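PDB 3SG0: extracellular ligand-binding receptor from Rhodopseudomonas palustris, which probably acts as a solute-binding receptor for uptake of aromatic acids derived from lignin, and holds benzoyl-formic acid in its pocket. Local coordinates for residues 160-166 with 215-221. Sequence-based numbering, arbitrary orientation.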
ATOM      1  N   LYS A 160      24.485  13.727   5.860  1.00 18.65           N
ATOM      2  CA  LYS A 160      24.895  13.366   7.214  1.00 19.54           C
ATOM      3  C   LYS A 160      23.840  13.715   8.259  1.00 20.31           C
ATOM      4  O   LYS A 160      23.790  13.104   9.325  1.00 22.65           O
ATOM      5  CB  LYS A 160      26.222  14.040   7.573  1.00 24.78           C
ATOM      6  CG  LYS A 160      27.346  13.758   6.588  1.00 29.83           C
ATOM      7  CD  LYS A 160      27.713  12.281   6.556  1.00 34.73           C
ATOM      8  CE  LYS A 160      28.352  11.836   7.860  1.00 40.59           C
ATOM      9  NZ  LYS A 160      28.898  10.451   7.764  1.00 42.86           N
ATOM     10  N   LYS A 161      23.004  14.702   7.950  1.00 19.20           N
ATOM     11  CA  LYS A 161      21.922  15.103   8.842  1.00 18.81           C
ATOM     12  C   LYS A 161      20.603  15.061   8.086  1.00 16.19           C
ATOM     13  O   LYS A 161      20.451  15.724   7.063  1.00 17.51           O
ATOM     14  CB  LYS A 161      22.169  16.506   9.406  1.00 18.44           C
ATOM     15  CG  LYS A 161      23.383  16.589  10.324  1.00 23.38           C
ATOM     16  CD  LYS A 161      23.466  17.937  11.027  1.00 33.59           C
ATOM     17  CE  LYS A 161      23.728  19.067  10.044  1.00 41.23           C
ATOM     18  NZ  LYS A 161      23.781  20.395  10.724  1.00 46.02           N
ATOM     19  N   VAL A 162      19.657  14.278   8.597  1.00 15.79           N
ATOM     20  CA  VAL A 162      18.376  14.072   7.924  1.00 15.15           C
ATOM     21  C   VAL A 162      17.230  14.400   8.871  1.00 13.86           C
ATOM     22  O   VAL A 162      17.104  13.794   9.930  1.00 14.90           O
ATOM     23  CB  VAL A 162      18.249  12.617   7.418  1.00 13.79           C
ATOM     24  CG1 VAL A 162      16.905  12.402   6.731  1.00 14.96           C
ATOM     25  CG2 VAL A 162      19.400  12.279   6.478  1.00 16.83           C
ATOM     26  N   GLY A 163      16.415  15.382   8.503  1.00 13.74           N
ATOM     27  CA  GLY A 163      15.234  15.709   9.285  1.00 13.73           C
ATOM     28  C   GLY A 163      14.144  14.676   9.063  1.00 11.90           C
ATOM     29  O   GLY A 163      14.182  13.933   8.084  1.00 12.01           O
ATOM     30  N   TYR A 164      13.172  14.618   9.967  1.00 11.58           N
ATOM     31  CA  TYR A 164      12.077  13.666   9.828  1.00 11.39           C
ATOM     32  C   TYR A 164      10.742  14.257  10.266  1.00 10.54           C
ATOM     33  O   TYR A 164      10.630  14.840  11.350  1.00 11.19           O
ATOM     34  CB  TYR A 164      12.357  12.397  10.639  1.00 12.17           C
ATOM     35  CG  TYR A 164      11.227  11.399  10.574  1.00 10.82           C
ATOM     36  CD1 TYR A 164      10.110  11.525  11.393  1.00 12.16           C
ATOM     37  CD2 TYR A 164      11.262  10.342   9.672  1.00 11.90           C
ATOM     38  CE1 TYR A 164       9.060  10.620  11.321  1.00 12.02           C
ATOM     39  CE2 TYR A 164      10.226   9.437   9.597  1.00 12.33           C
ATOM     40  CZ  TYR A 164       9.130   9.582  10.417  1.00 11.19           C
ATOM     41  OH  TYR A 164       8.114   8.661  10.310  1.00 12.87           O
ATOM     42  N   ILE A 165       9.726  14.079   9.427  1.00 10.35           N
ATOM     43  CA  ILE A 165       8.341  14.282   9.842  1.00 10.09           C
ATOM     44  C   ILE A 165       7.515  13.147   9.255  1.00  8.95           C
ATOM     45  O   ILE A 165       7.732  12.738   8.115  1.00 10.05           O
ATOM     46  CB  ILE A 165       7.777  15.655   9.401  1.00 10.13           C
ATOM     47  CG1 ILE A 165       6.340  15.829   9.895  1.00 11.11           C
ATOM     48  CG2 ILE A 165       7.882  15.855   7.888  1.00 12.06           C
ATOM     49  CD1 ILE A 165       5.779  17.228   9.672  1.00 11.97           C
ATOM     50  N   GLY A 166       6.580  12.620  10.030  1.00  9.29           N
ATOM     51  CA  GLY A 166       5.745  11.546   9.524  1.00  9.59           C
ATOM     52  C   GLY A 166       4.423  11.499  10.258  1.00  9.04           C
ATOM     53  O   GLY A 166       4.227  12.198  11.258  1.00  9.90           O
ATOM     54  N   PRO A 215      19.387  20.486   8.509  1.00 18.17           N
ATOM     55  CA  PRO A 215      19.713  19.176   7.947  1.00 17.42           C
ATOM     56  C   PRO A 215      20.119  19.268   6.479  1.00 17.68           C
ATOM     57  O   PRO A 215      19.845  20.268   5.821  1.00 18.46           O
ATOM     58  CB  PRO A 215      18.385  18.425   8.064  1.00 18.56           C
ATOM     59  CG  PRO A 215      17.365  19.494   7.878  1.00 18.94           C
ATOM     60  CD  PRO A 215      17.933  20.717   8.562  1.00 17.63           C
ATOM     61  N   ASP A 216      20.756  18.215   5.981  1.00 17.57           N
ATOM     62  CA  ASP A 216      21.107  18.106   4.569  1.00 18.49           C
ATOM     63  C   ASP A 216      19.898  17.699   3.727  1.00 16.72           C
ATOM     64  O   ASP A 216      19.769  18.092   2.565  1.00 18.69           O
ATOM     65  CB  ASP A 216      22.232  17.086   4.392  1.00 20.30           C
ATOM     66  CG  ASP A 216      23.459  17.429   5.213  1.00 21.84           C
ATOM     67  OD1 ASP A 216      23.940  18.578   5.115  1.00 24.69           O
ATOM     68  OD2 ASP A 216      23.935  16.555   5.966  1.00 22.93           O
ATOM     69  N   ALA A 217      19.006  16.916   4.327  1.00 15.29           N
ATOM     70  CA  ALA A 217      17.839  16.392   3.634  1.00 14.45           C
ATOM     71  C   ALA A 217      16.745  16.207   4.660  1.00 14.07           C
ATOM     72  O   ALA A 217      17.007  16.229   5.863  1.00 14.52           O
ATOM     73  CB  ALA A 217      18.172  15.069   2.965  1.00 15.37           C
ATOM     74  N   VAL A 218      15.520  16.026   4.181  1.00 13.26           N
ATOM     75  CA  VAL A 218      14.403  15.728   5.063  1.00 12.18           C
ATOM     76  C   VAL A 218      13.631  14.530   4.526  1.00 11.89           C
ATOM     77  O   VAL A 218      13.362  14.442   3.322  1.00 12.86           O
ATOM     78  CB  VAL A 218      13.458  16.934   5.224  1.00 12.13           C
ATOM     79  CG1 VAL A 218      12.273  16.568   6.112  1.00 12.51           C
ATOM     80  CG2 VAL A 218      14.206  18.113   5.819  1.00 13.21           C
ATOM     81  N   PHE A 219      13.298  13.612   5.430  1.00 11.35           N
ATOM     82  CA  PHE A 219      12.446  12.476   5.126  1.00 10.47           C
ATOM     83  C   PHE A 219      11.028  12.736   5.613  1.00 10.17           C
ATOM     84  O   PHE A 219      10.821  13.156   6.759  1.00 10.95           O
ATOM     85  CB  PHE A 219      12.973  11.216   5.807  1.00 12.31           C
ATOM     86  CG  PHE A 219      12.334   9.972   5.284  1.00 10.42           C
ATOM     87  CD1 PHE A 219      12.889   9.318   4.200  1.00 11.92           C
ATOM     88  CD2 PHE A 219      11.141   9.490   5.815  1.00 11.33           C
ATOM     89  CE1 PHE A 219      12.295   8.193   3.670  1.00 12.98           C
ATOM     90  CE2 PHE A 219      10.541   8.355   5.282  1.00 11.04           C
ATOM     91  CZ  PHE A 219      11.126   7.711   4.210  1.00 11.87           C
ATOM     92  N   ILE A 220      10.056  12.469   4.744  1.00  9.82           N
ATOM     93  CA  ILE A 220       8.644  12.598   5.078  1.00  9.32           C
ATOM     94  C   ILE A 220       7.984  11.225   4.949  1.00  8.77           C
ATOM     95  O   ILE A 220       8.071  10.599   3.886  1.00  9.26           O
ATOM     96  CB  ILE A 220       7.946  13.593   4.122  1.00  9.23           C
ATOM     97  CG1 ILE A 220       8.614  14.971   4.215  1.00 10.66           C
ATOM     98  CG2 ILE A 220       6.443  13.662   4.423  1.00  9.71           C
ATOM     99  CD1 ILE A 220       8.150  15.950   3.156  1.00 11.87           C
ATOM    100  N   ALA A 221       7.333  10.761   6.018  1.00  8.48           N
ATOM    101  CA  ALA A 221       6.611   9.491   5.995  1.00  8.64           C
ATOM    102  C   ALA A 221       5.111   9.767   6.034  1.00  8.09           C
ATOM    103  O   ALA A 221       4.520   9.967   7.099  1.00  9.62           O
ATOM    104  CB  ALA A 221       7.027   8.600   7.156  1.00  9.85           C
TER
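Two neighbouring parallel strands, 161-166 and 217-221, meet here in the middle of the four-stranded parallel sheet of one lobe of a periplasmic binding protein, illustrating how an alpha/beta sheet is knit together. Strand 189-196, which lies with two helices in the chain between the pair, flanks the first on its far edge, and strand 242-244 flanks the second. In parallel pairing every second residue of one strand bonds, through its N and its O, to the two neighbours of the residue opposite: Gly163 N donates to Ala217 O (2.8 Å) and Gly163 O accepts from Phe219 N (2.8 Å), then Ile165 N reaches Phe219 O (3.0 Å) and Ile165 O receives Ala221 N (2.9 Å). CA-H...O contacts, such as Ile220 CA to Ile165 O at 3.2 Å, fill in between, and the strand directions differ by 26°. Side chains alternate between two buried faces. On one, Tyr164 CE2 packs against Phe219 CD2 at 3.9 Å, and the Tyr164 ring also meets Tyr176 edge-to-face; on the other, Ile165 CG2 lies 3.8 Å from Ile220 CG1, and helix 228-236 covers Ile165, Val218 and Ile220. Gly163 leaves room beside Val218 and Pro215. At Gly166 a side chain would collide with the Tyr164 hydroxyl, whose OH lies 3.3 Å from Ala221 CB. This C-terminal end of the pair faces the ligand, the Ala221 side chain being about 9 Å from benzoyl-formic acid. At the opposite end the pairing is closed by a side chain: Asp216 OD2 accepts from both Lys160 N and Lys161 N, each at 2.9 Å, while Asp216 N returns a 2.7 Å bond to Lys161 O.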